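Local coordinates for protein indole-3-acetic acid-amido synthetase GH3.15 (Arabidopsis thaliana, PDB 6E1Q) that joins glutamine, and possibly cysteine, to the auxin precursor indole-3-butyric acid in an ATP-dependent amide-forming reaction, and likewise conjugates the herbicide 2,4-DB, at residues C87-G99 with T153-S165. Sequence-based numbering, arbitrary orientation.
Sequences CDRPISVLLTSSG and TANGLMVRTMVTS
Leu-94 pairs with strand 158-160, which runs parallel to 91-97, through both its backbone polar atoms: its N donates to Met-158 O (2.9 Å) and its O accepts from Arg-160 N. Thr-96 N continues the ladder to Arg-160 O. Water extends it at both ends, one molecule linking Ser-92 O to Met-158 N, another Thr-96 O to Met-162 N. Side chains pack on each face. On the face of Leu-94 and Val-159, Leu-94 lays CD1 tightly across Thr-153 CG2 (3.5 Å). Leu-157 sets CD1 against Leu-94 CG (4.0 Å) and Ile-91 CG2. On the other face, with CG anti to the carbonyl carbon (chi1 -65°), Leu-95 directs its two methyls at the first turn of helix 162-172: CD1 meets Met-162 SD at 3.6 Å, CD2 meets Ser-165 OG at 3.5 Å. Cut back to an alanine, this position would probably lose both methyl contacts, opening a gap between strand and helix and leaving the Met-162 thioether freer to turn. Val-93 CG1 lies 3.7 Å from Arg-160 NH1, the two side chains crossing at about a right angle. Thr-161 N-caps the helix, its OG1 accepting from Thr-164 N and also hydrogen-bonding to Tyr-145 OH of the ligand pocket. The parallel pair forms the centre of a four-stranded mixed sheet in the GH3 N-terminal domain, leading one strand to the ATP-binding Ser-97 and Ser-98 and the other to Val-163 of the same pocket.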
loop_
_atom_site.group_PDB
_atom_site.type_symbol
_atom_site.label_atom_id
_atom_site.label_comp_id
_atom_site.label_asym_id
_atom_site.label_seq_id
_atom_site.Cartn_x
_atom_site.Cartn_y
_atom_site.Cartn_z
ATOM N N CYS A 87 -13.688 -20.633 12.335
ATOM C CA CYS A 87 -13.904 -19.544 13.276
ATOM C C CYS A 87 -15.182 -19.783 14.064
ATOM O O CYS A 87 -16.203 -20.186 13.499
ATOM C CB CYS A 87 -13.977 -18.190 12.537
ATOM S SG CYS A 87 -13.903 -16.763 13.632
ATOM N N ASP A 88 -15.122 -19.530 15.372
ATOM C CA ASP A 88 -16.284 -19.693 16.237
ATOM C C ASP A 88 -17.285 -18.554 16.105
ATOM O O ASP A 88 -18.363 -18.620 16.708
ATOM C CB ASP A 88 -15.855 -19.819 17.703
ATOM C CG ASP A 88 -15.583 -18.465 18.359
ATOM O OD1 ASP A 88 -14.996 -17.581 17.700
ATOM O OD2 ASP A 88 -15.964 -18.277 19.537
ATOM N N ARG A 89 -16.955 -17.506 15.367
ATOM C CA ARG A 89 -17.891 -16.429 15.111
ATOM C C ARG A 89 -18.223 -16.365 13.625
ATOM O O ARG A 89 -17.440 -16.823 12.786
ATOM C CB ARG A 89 -17.322 -15.092 15.608
ATOM C CG ARG A 89 -17.431 -14.959 17.137
ATOM C CD ARG A 89 -16.343 -14.091 17.752
ATOM N NE ARG A 89 -15.028 -14.720 17.660
ATOM C CZ ARG A 89 -14.041 -14.266 16.892
ATOM N NH1 ARG A 89 -14.222 -13.170 16.167
ATOM N NH2 ARG A 89 -12.874 -14.903 16.853
ATOM N N PRO A 90 -19.389 -15.824 13.267
ATOM C CA PRO A 90 -19.761 -15.763 11.850
ATOM C C PRO A 90 -18.790 -14.914 11.042
ATOM O O PRO A 90 -18.248 -13.919 11.528
ATOM C CB PRO A 90 -21.175 -15.152 11.873
ATOM C CG PRO A 90 -21.389 -14.662 13.265
ATOM C CD PRO A 90 -20.509 -15.466 14.152
ATOM N N ILE A 91 -18.548 -15.342 9.805
ATOM C CA ILE A 91 -17.777 -14.544 8.857
ATOM C C ILE A 91 -18.711 -13.489 8.274
ATOM O O ILE A 91 -19.735 -13.823 7.673
ATOM C CB ILE A 91 -17.173 -15.425 7.752
ATOM C CG1 ILE A 91 -16.324 -16.548 8.351
ATOM C CG2 ILE A 91 -16.401 -14.583 6.723
ATOM C CD1 ILE A 91 -15.205 -16.067 9.185
ATOM N N SER A 92 -18.373 -12.212 8.449
ATOM C CA SER A 92 -19.322 -11.201 7.990
ATOM C C SER A 92 -19.037 -10.699 6.579
ATOM O O SER A 92 -19.964 -10.235 5.909
ATOM C CB SER A 92 -19.363 -10.016 8.956
ATOM O OG SER A 92 -18.077 -9.476 9.108
ATOM N N VAL A 93 -17.782 -10.767 6.112
ATOM C CA VAL A 93 -17.427 -10.409 4.738
ATOM C C VAL A 93 -16.181 -11.188 4.367
ATOM O O VAL A 93 -15.424 -11.623 5.234
ATOM C CB VAL A 93 -17.146 -8.890 4.523
ATOM C CG1 VAL A 93 -18.422 -8.100 4.425
ATOM C CG2 VAL A 93 -16.210 -8.335 5.613
ATOM N N LEU A 94 -15.958 -11.359 3.065
ATOM C CA LEU A 94 -14.628 -11.709 2.594
ATOM C C LEU A 94 -13.940 -10.484 2.021
ATOM O O LEU A 94 -14.537 -9.726 1.258
ATOM C CB LEU A 94 -14.631 -12.824 1.551
ATOM C CG LEU A 94 -15.338 -14.114 1.931
ATOM C CD1 LEU A 94 -15.462 -15.043 0.750
ATOM C CD2 LEU A 94 -14.537 -14.752 3.060
ATOM N N LEU A 95 -12.680 -10.318 2.378
ATOM C CA LEU A 95 -11.894 -9.179 1.940
ATOM C C LEU A 95 -11.071 -9.554 0.711
ATOM O O LEU A 95 -10.368 -10.571 0.720
ATOM C CB LEU A 95 -10.978 -8.713 3.066
ATOM C CG LEU A 95 -11.640 -8.153 4.330
ATOM C CD1 LEU A 95 -10.575 -7.701 5.327
ATOM C CD2 LEU A 95 -12.604 -7.006 4.050
ATOM N N THR A 96 -11.191 -8.765 -0.358
ATOM C CA THR A 96 -10.360 -8.950 -1.538
ATOM C C THR A 96 -9.054 -8.199 -1.331
ATOM O O THR A 96 -9.049 -6.968 -1.262
ATOM C CB THR A 96 -11.062 -8.453 -2.792
ATOM O OG1 THR A 96 -12.323 -9.101 -2.896
ATOM C CG2 THR A 96 -10.253 -8.809 -3.988
ATOM N N SER A 97 -7.964 -8.936 -1.260
ATOM C CA SER A 97 -6.665 -8.363 -0.956
ATOM C C SER A 97 -5.907 -8.074 -2.244
ATOM O O SER A 97 -6.181 -8.660 -3.296
ATOM C CB SER A 97 -5.875 -9.321 -0.058
ATOM O OG SER A 97 -4.484 -9.144 -0.185
ATOM N N SER A 98 -4.987 -7.117 -2.159
ATOM C CA SER A 98 -3.844 -7.109 -3.056
ATOM C C SER A 98 -2.897 -8.227 -2.639
ATOM O O SER A 98 -2.873 -8.655 -1.482
ATOM C CB SER A 98 -3.115 -5.768 -3.011
ATOM O OG SER A 98 -2.216 -5.737 -1.914
ATOM N N GLY A 99 -2.106 -8.704 -3.585
ATOM C CA GLY A 99 -1.371 -9.919 -3.307
ATOM C C GLY A 99 -2.272 -11.098 -3.600
ATOM O O GLY A 99 -3.424 -11.132 -3.152
ATOM N N THR A 153 -20.190 -14.148 -2.885
ATOM C CA THR A 153 -19.976 -15.579 -3.054
ATOM C C THR A 153 -21.275 -16.282 -3.449
ATOM O O THR A 153 -22.361 -15.690 -3.490
ATOM C CB THR A 153 -19.423 -16.191 -1.767
ATOM O OG1 THR A 153 -20.481 -16.302 -0.795
ATOM C CG2 THR A 153 -18.290 -15.358 -1.221
ATOM N N ALA A 154 -21.160 -17.587 -3.729
ATOM C CA ALA A 154 -22.333 -18.376 -4.105
ATOM C C ALA A 154 -23.370 -18.403 -2.988
ATOM O O ALA A 154 -24.580 -18.423 -3.244
ATOM C CB ALA A 154 -21.906 -19.799 -4.460
ATOM N N ASN A 155 -22.918 -18.423 -1.741
ATOM C CA ASN A 155 -23.828 -18.426 -0.606
ATOM C C ASN A 155 -24.261 -17.025 -0.196
ATOM O O ASN A 155 -25.052 -16.889 0.742
ATOM C CB ASN A 155 -23.184 -19.145 0.586
ATOM C CG ASN A 155 -24.201 -19.582 1.613
ATOM O OD1 ASN A 155 -25.308 -20.010 1.268
ATOM N ND2 ASN A 155 -23.836 -19.480 2.888
ATOM N N GLY A 156 -23.761 -15.984 -0.860
ATOM C CA GLY A 156 -24.251 -14.641 -0.652
ATOM C C GLY A 156 -23.409 -13.769 0.250
ATOM O O GLY A 156 -23.826 -12.646 0.552
ATOM N N LEU A 157 -22.254 -14.250 0.703
ATOM C CA LEU A 157 -21.338 -13.420 1.472
ATOM C C LEU A 157 -20.818 -12.280 0.608
ATOM O O LEU A 157 -20.388 -12.510 -0.523
ATOM C CB LEU A 157 -20.156 -14.259 1.962
ATOM C CG LEU A 157 -19.993 -14.523 3.454
ATOM C CD1 LEU A 157 -18.700 -15.320 3.714
ATOM C CD2 LEU A 157 -20.020 -13.231 4.233
ATOM N N MET A 158 -20.813 -11.060 1.149
ATOM C CA MET A 158 -20.278 -9.934 0.398
ATOM C C MET A 158 -18.759 -10.021 0.335
ATOM O O MET A 158 -18.094 -10.522 1.243
ATOM C CB MET A 158 -20.688 -8.592 1.015
ATOM C CG MET A 158 -22.129 -8.147 0.733
ATOM S SD MET A 158 -22.667 -8.188 -1.009
ATOM C CE MET A 158 -21.714 -6.826 -1.700
ATOM N N VAL A 159 -18.214 -9.518 -0.760
ATOM C CA VAL A 159 -16.783 -9.501 -1.013
ATOM C C VAL A 159 -16.364 -8.046 -1.201
ATOM O O VAL A 159 -16.823 -7.389 -2.135
ATOM C CB VAL A 159 -16.442 -10.336 -2.253
ATOM C CG1 VAL A 159 -15.011 -10.313 -2.459
ATOM C CG2 VAL A 159 -16.900 -11.770 -2.068
ATOM N N ARG A 160 -15.490 -7.546 -0.338
ATOM C CA ARG A 160 -15.165 -6.121 -0.345
ATOM C C ARG A 160 -13.706 -5.926 0.011
ATOM O O ARG A 160 -13.041 -6.844 0.496
ATOM C CB ARG A 160 -16.006 -5.324 0.660
ATOM C CG ARG A 160 -17.474 -5.252 0.349
ATOM C CD ARG A 160 -18.184 -4.445 1.409
ATOM N NE ARG A 160 -19.574 -4.241 1.038
ATOM C CZ ARG A 160 -20.593 -4.664 1.769
ATOM N NH1 ARG A 160 -20.364 -5.301 2.911
ATOM N NH2 ARG A 160 -21.836 -4.449 1.361
ATOM N N THR A 161 -13.222 -4.697 -0.201
ATOM C CA THR A 161 -11.892 -4.329 0.274
ATOM C C THR A 161 -11.947 -4.007 1.757
ATOM O O THR A 161 -13.013 -3.726 2.322
ATOM C CB THR A 161 -11.326 -3.129 -0.489
ATOM O OG1 THR A 161 -12.175 -1.985 -0.308
ATOM C CG2 THR A 161 -11.234 -3.450 -1.992
ATOM N N MET A 162 -10.778 -4.069 2.394
ATOM C CA MET A 162 -10.696 -3.716 3.809
ATOM C C MET A 162 -11.023 -2.243 4.033
ATOM O O MET A 162 -11.723 -1.892 4.999
ATOM C CB MET A 162 -9.306 -4.046 4.347
ATOM C CG MET A 162 -9.063 -3.472 5.715
ATOM S SD MET A 162 -9.872 -4.525 6.925
ATOM C CE MET A 162 -10.908 -3.352 7.788
ATOM N N VAL A 163 -10.526 -1.369 3.153
ATOM C CA VAL A 163 -10.832 0.057 3.268
ATOM C C VAL A 163 -12.337 0.286 3.209
ATOM O O VAL A 163 -12.912 0.974 4.063
ATOM C CB VAL A 163 -10.099 0.849 2.172
ATOM C CG1 VAL A 163 -10.577 2.273 2.179
ATOM C CG2 VAL A 163 -8.581 0.763 2.395
ATOM N N THR A 164 -13.005 -0.297 2.206
ATOM C CA THR A 164 -14.452 -0.113 2.113
ATOM C C THR A 164 -15.144 -0.622 3.370
ATOM O O THR A 164 -16.031 0.042 3.914
ATOM C CB THR A 164 -15.013 -0.824 0.888
ATOM O OG1 THR A 164 -14.475 -0.241 -0.303
ATOM C CG2 THR A 164 -16.519 -0.725 0.876
ATOM N N SER A 165 -14.741 -1.803 3.850
ATOM C CA SER A 165 -15.350 -2.352 5.056
ATOM C C SER A 165 -15.108 -1.437 6.249
ATOM O O SER A 165 -16.007 -1.225 7.076
ATOM C CB SER A 165 -14.783 -3.745 5.343
ATOM O OG SER A 165 -15.150 -4.632 4.311
HETATM O O HOH W 1 -21.573 -10.318 3.505
HETATM O O HOH W 2 -8.709 -5.513 1.057
#